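Local coordinates for germination protein (Bacillus megaterium, PDB 6O59) that probably takes part in sensing germinants as the N-terminal domain of the A subunit of the spore germinant receptor GerK3, at residues S11-L16 with D96-L101; A42-I47 with D58-S63; R202-N207 with T229-I234; I213-S216 with E220-I223. All coordinates share one frame; numbering follows the deposited sequence.

Contact 1 of 4, residues S11-L16 with D96-L101; sequences SENLTL and DNWNDL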
# COMPACT_ATOMS: atom_id res chain seq x y z
N SER A 11 16.90 -6.19 -8.40
CA SER A 11 16.82 -6.93 -7.15
C SER A 11 17.05 -6.00 -5.96
O SER A 11 16.30 -6.07 -4.98
CB SER A 11 17.86 -8.05 -7.14
OG SER A 11 19.17 -7.55 -7.31
N GLU A 12 18.07 -5.13 -6.08
CA GLU A 12 18.48 -4.16 -5.07
C GLU A 12 17.40 -3.09 -4.89
O GLU A 12 17.12 -2.69 -3.75
CB GLU A 12 19.83 -3.52 -5.43
CG GLU A 12 21.00 -4.49 -5.30
CD GLU A 12 22.40 -3.90 -5.32
OE1 GLU A 12 23.21 -4.30 -4.46
OE2 GLU A 12 22.69 -3.05 -6.20
N ASN A 13 16.78 -2.64 -6.00
CA ASN A 13 15.74 -1.62 -5.96
C ASN A 13 14.48 -2.18 -5.35
O ASN A 13 13.82 -1.47 -4.59
CB ASN A 13 15.46 -1.07 -7.35
CG ASN A 13 16.55 -0.16 -7.83
OD1 ASN A 13 17.03 0.72 -7.11
ND2 ASN A 13 16.97 -0.37 -9.07
N LEU A 14 14.17 -3.45 -5.63
CA LEU A 14 12.97 -4.09 -5.09
C LEU A 14 13.14 -4.36 -3.60
O LEU A 14 12.24 -4.02 -2.83
CB LEU A 14 12.60 -5.37 -5.87
CG LEU A 14 12.24 -5.19 -7.36
CD1 LEU A 14 11.85 -6.50 -7.98
CD2 LEU A 14 11.11 -4.16 -7.57
N THR A 15 14.30 -4.87 -3.17
CA THR A 15 14.54 -5.13 -1.74
C THR A 15 14.38 -3.84 -0.93
O THR A 15 13.73 -3.87 0.12
CB THR A 15 15.90 -5.76 -1.50
OG1 THR A 15 16.85 -5.06 -2.28
CG2 THR A 15 15.93 -7.24 -1.86
N LEU A 16 14.92 -2.70 -1.46
CA LEU A 16 14.88 -1.38 -0.84
C LEU A 16 13.47 -0.80 -0.79
O LEU A 16 13.15 -0.14 0.20
CB LEU A 16 15.85 -0.40 -1.53
CG LEU A 16 17.35 -0.53 -1.11
CD1 LEU A 16 18.25 0.13 -2.10
CD2 LEU A 16 17.61 0.05 0.27
N ASP A 96 15.10 9.37 -10.43
CA ASP A 96 16.51 8.93 -10.33
C ASP A 96 17.08 9.04 -8.88
O ASP A 96 18.30 8.99 -8.67
CB ASP A 96 17.40 9.71 -11.33
CG ASP A 96 17.61 11.18 -11.00
OD1 ASP A 96 16.69 11.80 -10.42
OD2 ASP A 96 18.68 11.72 -11.35
N ASN A 97 16.17 9.16 -7.89
CA ASN A 97 16.43 9.22 -6.46
C ASN A 97 15.21 8.66 -5.72
O ASN A 97 14.12 8.61 -6.30
CB ASN A 97 16.80 10.64 -6.00
CG ASN A 97 15.65 11.59 -5.88
OD1 ASN A 97 15.13 12.12 -6.86
ND2 ASN A 97 15.23 11.83 -4.65
N TRP A 98 15.41 8.19 -4.46
CA TRP A 98 14.37 7.53 -3.66
C TRP A 98 13.17 8.42 -3.32
O TRP A 98 12.04 7.93 -3.38
CB TRP A 98 14.95 6.90 -2.39
CG TRP A 98 15.76 5.69 -2.73
CD1 TRP A 98 17.12 5.62 -2.81
CD2 TRP A 98 15.26 4.46 -3.28
NE1 TRP A 98 17.50 4.39 -3.29
CE2 TRP A 98 16.38 3.66 -3.60
CE3 TRP A 98 13.97 3.94 -3.51
CZ2 TRP A 98 16.25 2.37 -4.12
CZ3 TRP A 98 13.84 2.67 -4.03
CH2 TRP A 98 14.97 1.90 -4.33
N ASN A 99 13.40 9.71 -2.98
CA ASN A 99 12.34 10.64 -2.60
C ASN A 99 11.28 10.75 -3.71
O ASN A 99 10.09 10.54 -3.44
CB ASN A 99 12.91 12.01 -2.26
CG ASN A 99 12.32 12.61 -1.02
OD1 ASN A 99 11.16 13.07 -1.01
ND2 ASN A 99 13.09 12.60 0.07
N ASP A 100 11.74 11.03 -4.96
CA ASP A 100 10.91 11.18 -6.15
C ASP A 100 10.18 9.89 -6.50
O ASP A 100 8.99 9.92 -6.84
CB ASP A 100 11.76 11.64 -7.34
CG ASP A 100 12.21 13.09 -7.28
OD1 ASP A 100 11.72 13.83 -6.38
OD2 ASP A 100 13.03 13.48 -8.13
N LEU A 101 10.89 8.75 -6.42
CA LEU A 101 10.34 7.43 -6.69
C LEU A 101 9.20 7.14 -5.72
O LEU A 101 8.08 6.85 -6.15
CB LEU A 101 11.44 6.34 -6.57
CG LEU A 101 11.03 4.89 -6.85
CD1 LEU A 101 12.10 4.18 -7.61
CD2 LEU A 101 10.75 4.13 -5.57
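Asn13 and Leu16, one helical turn apart, receive the six-membered end of the Trp98 indole, and almost everything that passes between 11-16 and 96-101 goes through that ring. The apolar part belongs to Leu16. Its CD1 lies 3.6 Å from Trp98 CZ2, while its CB sits 3.7 Å from Trp98 CH2, so both the base and one branch of the leucine touch the six-membered ring. The two side chains run roughly at right angles. Trp98 reaches across because its CG stands opposite the carbonyl carbon (chi1 -72°), sending the ring out from its helix toward the other one.

In fold terms this is two helices, 10-20 and 98-106, packed together on one face of an antiparallel sheet: Leu14 rests on Ile29 and His31 of strand 27-34, Asn13 on Ile113 and Leu101 on Leu111 of strand 110-114. Asn97 takes the N-cap position of the second helix, which places the tryptophan in its first turn.

The polar atoms near the ring make close packing contacts with its carbons. Asn13 OD1 stands 3.5 Å from Trp98 CZ2, with the amide and indole planes 56° apart, and the backbone Asn13 O is 3.6 Å from Trp98 CH2. Asn13 CA lies at the edge of the ring, in its plane. The buried amide is satisfied elsewhere, ND2 bonding to the carbonyl of Lys7. Charge enters through Lys20, which makes a cation-pi interaction with Trp98, while the tryptophan backbone is hydrogen-bonded to Ser4.

Contact 2 of 4, residues A42-I47 with D58-S63; sequences AAIVYI and DYLLQS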
# COMPACT_ATOMS: atom_id res chain seq x y z
N ALA A 42 12.50 -7.14 -15.71
CA ALA A 42 11.84 -5.87 -15.41
C ALA A 42 10.72 -6.10 -14.40
O ALA A 42 10.34 -7.25 -14.16
CB ALA A 42 11.30 -5.24 -16.69
N ALA A 43 10.23 -5.03 -13.77
CA ALA A 43 9.15 -5.12 -12.79
C ALA A 43 8.22 -3.91 -12.84
O ALA A 43 8.68 -2.79 -13.09
CB ALA A 43 9.70 -5.28 -11.38
N ILE A 44 6.91 -4.16 -12.58
CA ILE A 44 5.87 -3.14 -12.39
C ILE A 44 5.61 -3.06 -10.89
O ILE A 44 5.32 -4.09 -10.26
CB ILE A 44 4.54 -3.33 -13.17
CG1 ILE A 44 4.74 -4.08 -14.51
CG2 ILE A 44 3.84 -1.97 -13.37
CD1 ILE A 44 3.45 -4.47 -15.25
N VAL A 45 5.74 -1.86 -10.32
CA VAL A 45 5.49 -1.65 -8.90
C VAL A 45 4.39 -0.62 -8.77
O VAL A 45 4.54 0.50 -9.28
CB VAL A 45 6.76 -1.25 -8.07
CG1 VAL A 45 6.44 -1.17 -6.58
CG2 VAL A 45 7.92 -2.22 -8.30
N TYR A 46 3.29 -0.97 -8.08
CA TYR A 46 2.16 -0.07 -7.86
C TYR A 46 1.40 -0.40 -6.57
O TYR A 46 1.43 -1.54 -6.11
CB TYR A 46 1.21 -0.11 -9.08
CG TYR A 46 0.52 -1.44 -9.32
CD1 TYR A 46 1.16 -2.46 -10.03
CD2 TYR A 46 -0.77 -1.67 -8.85
CE1 TYR A 46 0.53 -3.68 -10.25
CE2 TYR A 46 -1.40 -2.90 -9.05
CZ TYR A 46 -0.75 -3.90 -9.75
OH TYR A 46 -1.39 -5.10 -9.96
N ILE A 47 0.67 0.60 -6.01
CA ILE A 47 -0.20 0.42 -4.83
C ILE A 47 -1.60 0.05 -5.34
O ILE A 47 -2.22 0.81 -6.09
CB ILE A 47 -0.25 1.65 -3.85
CG1 ILE A 47 1.13 2.01 -3.29
CG2 ILE A 47 -1.22 1.40 -2.70
CD1 ILE A 47 1.11 3.29 -2.64
N ASP A 58 -1.21 -4.87 -19.23
CA ASP A 58 -1.50 -5.64 -20.44
C ASP A 58 -0.37 -5.50 -21.44
O ASP A 58 0.14 -6.51 -21.93
CB ASP A 58 -2.82 -5.16 -21.08
CG ASP A 58 -4.10 -5.59 -20.39
OD1 ASP A 58 -4.01 -6.22 -19.31
OD2 ASP A 58 -5.19 -5.30 -20.93
N TYR A 59 0.04 -4.24 -21.71
CA TYR A 59 1.11 -3.93 -22.65
C TYR A 59 2.41 -4.61 -22.22
O TYR A 59 2.99 -5.38 -23.00
CB TYR A 59 1.29 -2.40 -22.78
CG TYR A 59 2.59 -1.99 -23.46
CD1 TYR A 59 3.74 -1.72 -22.72
CD2 TYR A 59 2.67 -1.89 -24.85
CE1 TYR A 59 4.94 -1.41 -23.34
CE2 TYR A 59 3.86 -1.55 -25.48
CZ TYR A 59 5.00 -1.30 -24.72
OH TYR A 59 6.18 -0.95 -25.34
N LEU A 60 2.83 -4.36 -20.97
CA LEU A 60 4.07 -4.85 -20.39
C LEU A 60 4.10 -6.35 -20.22
O LEU A 60 5.02 -6.99 -20.74
CB LEU A 60 4.32 -4.16 -19.05
CG LEU A 60 4.69 -2.67 -19.13
CD1 LEU A 60 4.71 -2.04 -17.74
CD2 LEU A 60 6.03 -2.44 -19.87
N LEU A 61 3.12 -6.92 -19.50
CA LEU A 61 3.06 -8.34 -19.16
C LEU A 61 2.63 -9.25 -20.31
O LEU A 61 2.84 -10.46 -20.21
CB LEU A 61 2.18 -8.57 -17.93
CG LEU A 61 2.53 -7.76 -16.68
CD1 LEU A 61 1.53 -8.00 -15.58
CD2 LEU A 61 3.92 -8.06 -16.18
N GLN A 62 2.08 -8.70 -21.40
CA GLN A 62 1.75 -9.55 -22.56
C GLN A 62 2.73 -9.26 -23.68
O GLN A 62 2.66 -9.92 -24.72
CB GLN A 62 0.30 -9.36 -23.05
CG GLN A 62 -0.78 -9.80 -22.08
CD GLN A 62 -2.14 -9.21 -22.39
OE1 GLN A 62 -2.91 -8.90 -21.48
NE2 GLN A 62 -2.47 -9.04 -23.67
N SER A 63 3.65 -8.28 -23.47
CA SER A 63 4.68 -7.77 -24.40
C SER A 63 4.01 -7.37 -25.72
O SER A 63 4.13 -8.07 -26.73
CB SER A 63 5.82 -8.77 -24.59
OG SER A 63 6.95 -8.14 -25.16
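Ile44 pushes the end of its side chain against two successive leucines, Leu60 and Leu61, and these apolar meetings make up the contact between 42-47 and 58-63. Just before the second segment, Gln57 of the same helix touches Ile44 and Tyr46. Along the helix, Asp58 turns its side chain away from the strand, and Tyr59 faces another neighbour, its hydroxyl hydrogen-bonded to Asp85. Leu60 is the first to reach the strand. Its CD1 lies 3.7 Å from Ile44 CD1, and the two side chains pass at a slant. CG opposite the carbonyl carbon (chi1 -70°) puts the branching carbon on the strand side, and Leu60 also touches Leu112 on strand 110-114.

Leu61 comes next and meets the same methyl from another direction: its CG is 3.7 Å from Ile44 CD1, the side chains approaching tip to tip. It also leans on Phe32 of strand 27-34. Gln62 N is bonded to Asp58 O at 3.0 Å. At Ser63 the helix is left through a Schellman motif: phi turns positive, and the bond from Ser63 N back to Leu60 O is weak. The serine hydroxyl is tied to Gln69.

Because Ile44 and Leu112 face this helix while Val45 and Ile113 point to the reverse side, the arrangement is that of a helix laid on one face of a five-stranded antiparallel sheet, with Leu60 buried against it and Leu61 toward the margin.

Contact 3 of 4, residues R202-N207 with T229-I234; sequences RKRLKN and TPFPTI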
# COMPACT_ATOMS: atom_id res chain seq x y z
N ARG A 202 -0.79 -5.29 18.40
CA ARG A 202 -0.62 -6.43 17.50
C ARG A 202 -0.75 -7.76 18.28
O ARG A 202 -1.49 -8.64 17.84
CB ARG A 202 0.74 -6.34 16.79
CG ARG A 202 1.03 -7.44 15.77
CD ARG A 202 2.50 -7.46 15.42
NE ARG A 202 2.92 -6.24 14.72
CZ ARG A 202 4.10 -5.66 14.85
NH1 ARG A 202 4.38 -4.54 14.19
NH2 ARG A 202 5.03 -6.18 15.65
N LYS A 203 -0.06 -7.86 19.43
CA LYS A 203 -0.07 -9.00 20.36
C LYS A 203 -1.51 -9.30 20.82
O LYS A 203 -1.94 -10.44 20.73
CB LYS A 203 0.86 -8.70 21.55
CG LYS A 203 0.81 -9.68 22.73
CD LYS A 203 1.50 -9.09 23.95
CE LYS A 203 1.07 -9.74 25.24
NZ LYS A 203 1.70 -9.10 26.43
N ARG A 204 -2.26 -8.27 21.26
CA ARG A 204 -3.65 -8.40 21.72
C ARG A 204 -4.56 -8.88 20.60
O ARG A 204 -5.42 -9.73 20.85
CB ARG A 204 -4.20 -7.08 22.28
CG ARG A 204 -3.56 -6.62 23.60
CD ARG A 204 -3.73 -7.62 24.73
NE ARG A 204 -3.68 -6.97 26.05
CZ ARG A 204 -2.56 -6.61 26.68
NH1 ARG A 204 -1.38 -6.80 26.10
NH2 ARG A 204 -2.62 -6.05 27.88
N LEU A 205 -4.39 -8.33 19.39
CA LEU A 205 -5.18 -8.66 18.20
C LEU A 205 -5.10 -10.13 17.86
O LEU A 205 -6.13 -10.77 17.65
CB LEU A 205 -4.72 -7.83 17.00
CG LEU A 205 -5.46 -6.54 16.75
CD1 LEU A 205 -5.06 -5.98 15.42
CD2 LEU A 205 -6.97 -6.75 16.76
N LYS A 206 -3.88 -10.67 17.84
CA LYS A 206 -3.59 -12.06 17.52
C LYS A 206 -4.45 -13.04 18.36
O LYS A 206 -4.85 -14.10 17.84
CB LYS A 206 -2.09 -12.34 17.74
CG LYS A 206 -1.57 -13.67 17.16
CD LYS A 206 -1.57 -13.72 15.62
CE LYS A 206 -2.62 -14.67 15.07
NZ LYS A 206 -2.75 -14.55 13.59
N ASN A 207 -4.78 -12.68 19.62
CA ASN A 207 -5.56 -13.52 20.53
C ASN A 207 -6.94 -12.92 20.89
O ASN A 207 -7.61 -13.46 21.78
CB ASN A 207 -4.76 -13.79 21.81
CG ASN A 207 -3.32 -14.19 21.58
OD1 ASN A 207 -2.39 -13.38 21.72
ND2 ASN A 207 -3.10 -15.45 21.21
N THR A 229 -14.05 -3.38 28.96
CA THR A 229 -13.34 -3.56 27.71
C THR A 229 -11.84 -3.73 27.99
O THR A 229 -11.21 -2.81 28.51
CB THR A 229 -13.64 -2.39 26.74
OG1 THR A 229 -15.05 -2.15 26.68
CG2 THR A 229 -13.08 -2.62 25.34
N PRO A 230 -11.26 -4.88 27.62
CA PRO A 230 -9.81 -5.05 27.82
C PRO A 230 -9.00 -4.20 26.84
O PRO A 230 -9.54 -3.74 25.82
CB PRO A 230 -9.59 -6.55 27.59
CG PRO A 230 -10.67 -6.92 26.61
CD PRO A 230 -11.86 -6.07 26.96
N PHE A 231 -7.72 -3.98 27.14
CA PHE A 231 -6.80 -3.22 26.31
C PHE A 231 -6.62 -3.88 24.92
O PHE A 231 -6.37 -5.08 24.83
CB PHE A 231 -5.43 -3.05 27.01
CG PHE A 231 -4.35 -2.46 26.12
CD1 PHE A 231 -3.53 -3.29 25.36
CD2 PHE A 231 -4.21 -1.08 26.00
CE1 PHE A 231 -2.57 -2.75 24.51
CE2 PHE A 231 -3.25 -0.54 25.14
CZ PHE A 231 -2.43 -1.38 24.40
N PRO A 232 -6.66 -3.09 23.83
CA PRO A 232 -6.95 -1.65 23.77
C PRO A 232 -8.43 -1.39 23.48
O PRO A 232 -9.06 -2.15 22.74
CB PRO A 232 -6.05 -1.18 22.62
CG PRO A 232 -5.97 -2.40 21.67
CD PRO A 232 -6.41 -3.63 22.47
N THR A 233 -8.97 -0.29 24.03
CA THR A 233 -10.33 0.15 23.72
C THR A 233 -10.31 0.58 22.27
O THR A 233 -9.29 1.10 21.81
CB THR A 233 -10.78 1.27 24.64
OG1 THR A 233 -9.87 2.37 24.56
CG2 THR A 233 -10.94 0.80 26.05
N ILE A 234 -11.40 0.33 21.54
CA ILE A 234 -11.41 0.67 20.12
C ILE A 234 -12.54 1.67 19.81
O ILE A 234 -13.59 1.68 20.48
CB ILE A 234 -11.47 -0.58 19.18
CG1 ILE A 234 -12.72 -1.45 19.45
CG2 ILE A 234 -10.18 -1.41 19.28
CD1 ILE A 234 -13.01 -2.56 18.41
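Arg204 lays the flat end of its side chain against one corner of the Phe231 ring. The ring atom CD1 sits 3.6 Å above the guanidinium plane, over its centre, and is 3.7 Å from Arg204 CZ. The planes are far from stacked, standing 69° apart, and Arg204 NE lies at the edge of the ring, in its plane. The corner of the aromatic thus points into a face of the guanidinium. The aliphatic part of the arginine takes up the rest: Arg204 CG is 3.4 Å from Phe231 O, and CB packs at 4.1 Å from Pro232 CD. A bend at the second torsion (chi2 -60°) folds the arginine back over this carbonyl and brings its end to the ring.

One step outward, the bond between Phe231 and Pro232 is a cis peptide. It sets Pro232 CB 3.7 Å above the ring plane, over its centre, a proline-on-aromatic packing familiar from cis aromatic-proline pairs. The charge of Arg204 is met by Glu200, one turn earlier on its own helix, through a salt bridge to NH1, and Glu200 itself touches Phe231. Phe231, which is exposed, and the partly exposed Arg204 also meet a neighbouring molecule of the crystal, which may influence their pose.

Further out, Phe231 and Pro232 both rest on Ile201 of helix 195-206. Pro232 and Ile234 reach Ala265 on strand 262-265, so the loop before strand 235-237 touches both that helix and the sheet, with Pro230 and Ile234 against Ile213 of helix 210-215.

Contact 4 of 4, residues I213-S216 with E220-I223; sequences ILES and EQLI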
# COMPACT_ATOMS: atom_id res chain seq x y z
N ILE A 213 -16.02 -8.78 20.91
CA ILE A 213 -15.62 -7.39 21.05
C ILE A 213 -16.57 -6.51 20.25
O ILE A 213 -17.11 -5.54 20.79
CB ILE A 213 -14.13 -7.17 20.65
CG1 ILE A 213 -13.14 -7.73 21.71
CG2 ILE A 213 -13.81 -5.71 20.30
CD1 ILE A 213 -13.14 -7.07 23.18
N LEU A 214 -16.81 -6.85 18.97
CA LEU A 214 -17.68 -6.06 18.10
C LEU A 214 -19.14 -6.16 18.51
O LEU A 214 -19.81 -5.13 18.57
CB LEU A 214 -17.50 -6.45 16.62
CG LEU A 214 -16.15 -6.05 15.98
CD1 LEU A 214 -16.06 -6.58 14.61
CD2 LEU A 214 -15.95 -4.53 15.97
N GLU A 215 -19.61 -7.36 18.87
CA GLU A 215 -20.99 -7.59 19.31
C GLU A 215 -21.29 -6.80 20.60
O GLU A 215 -22.43 -6.35 20.77
CB GLU A 215 -21.21 -9.08 19.54
CG GLU A 215 -22.62 -9.54 19.25
CD GLU A 215 -22.85 -11.03 19.48
OE1 GLU A 215 -21.86 -11.80 19.52
OE2 GLU A 215 -24.03 -11.42 19.59
N SER A 216 -20.28 -6.59 21.46
CA SER A 216 -20.41 -5.81 22.71
C SER A 216 -20.66 -4.32 22.40
O SER A 216 -21.16 -3.59 23.27
CB SER A 216 -19.16 -5.95 23.59
OG SER A 216 -19.13 -7.18 24.31
N GLU A 220 -28.00 -2.57 21.43
CA GLU A 220 -28.76 -3.46 22.30
C GLU A 220 -27.92 -3.94 23.51
O GLU A 220 -28.41 -3.89 24.64
CB GLU A 220 -29.30 -4.67 21.52
CG GLU A 220 -28.35 -5.32 20.52
CD GLU A 220 -28.44 -4.79 19.10
OE1 GLU A 220 -29.03 -5.49 18.24
OE2 GLU A 220 -27.93 -3.67 18.84
N GLN A 221 -26.67 -4.37 23.25
CA GLN A 221 -25.72 -4.83 24.27
C GLN A 221 -25.23 -3.68 25.14
O GLN A 221 -24.99 -3.89 26.32
CB GLN A 221 -24.53 -5.53 23.63
CG GLN A 221 -24.56 -7.03 23.83
CD GLN A 221 -24.88 -7.77 22.56
OE1 GLN A 221 -24.13 -8.65 22.13
NE2 GLN A 221 -26.01 -7.45 21.93
N LEU A 222 -25.05 -2.46 24.56
CA LEU A 222 -24.60 -1.30 25.34
C LEU A 222 -25.70 -0.83 26.28
O LEU A 222 -25.40 -0.38 27.38
CB LEU A 222 -24.18 -0.14 24.42
CG LEU A 222 -22.92 -0.33 23.62
CD1 LEU A 222 -22.77 0.77 22.62
CD2 LEU A 222 -21.70 -0.42 24.51
N ILE A 223 -26.97 -0.92 25.84
CA ILE A 223 -28.16 -0.54 26.59
C ILE A 223 -28.31 -1.43 27.84
O ILE A 223 -28.58 -0.90 28.91
CB ILE A 223 -29.42 -0.58 25.65
CG1 ILE A 223 -29.69 0.82 25.02
CG2 ILE A 223 -30.70 -1.16 26.32
CD1 ILE A 223 -30.75 0.88 23.85
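Two short consecutive helices, 210-215 and 219-224, joined by a tight connection, come together where Glu215 and Ser216 meet Gln221 and Leu222. The contact is a local one on the surface, spanning only a few residues of chain, and its closest alpha carbons, those of Ser216 and Gln221, are 5.6 Å apart.

Gln221 carries the larger share. Its side chain bends at chi2 (108°) and lies over the peptide carbonyl of Glu215, with CD 3.4 Å and CB 3.6 Å from Glu215 O. The atom modelled as OE1 extends further, to 3.4 Å from Glu215 CG, beside the aliphatic part of the glutamate. The two side chains slant past one another, and the carboxylate and amide planes are 66° apart. Leu222 meets the next carbonyl along: its CD2 lies 3.4 Å from Ser216 O, with CG a little further off at 3.7 Å. Ser216 directs its side chain away from the second helix and bonds through OG to the carbonyl of Ser212, four residues earlier in the chain, while also touching Thr227.

Two backbone carbonyls are therefore met largely by carbon. The nearest polar pair, Gln221 OE1 and Glu215 O at 3.2 Å, consists of two acceptors and cannot bond as modelled; since oxygen and nitrogen of an amide are hard to tell apart at this resolution, that detail is doubtful. As modelled, the chemistry implies joining by chain proximity and van der Waals packing, with no directed bond from one segment to the other.

Overall arrangement
Contacts 1 and 2 are buried and lie on opposite faces of one antiparallel sheet: Leu14 of 11-16 reaches Val45 of 42-47, while neighbouring Ile44 serves the helix on the reverse side. Contacts 3 and 4 belong to the other half of the chain, beyond its centre, with nearest atoms about 17 Å from contact 1 to contact 3. They touch through Ile213 with Ile234 and Pro230, and contact 4 lies, along the sequence, between the two segments of contact 3. The chemistry differs with place. Aliphatic packing fills contact 2, an indole beside a buried amide dominates contact 1, a charged group meets an aromatic in the partly buried contact 3, and carbonyls meet side-chain carbons in surface contact 4.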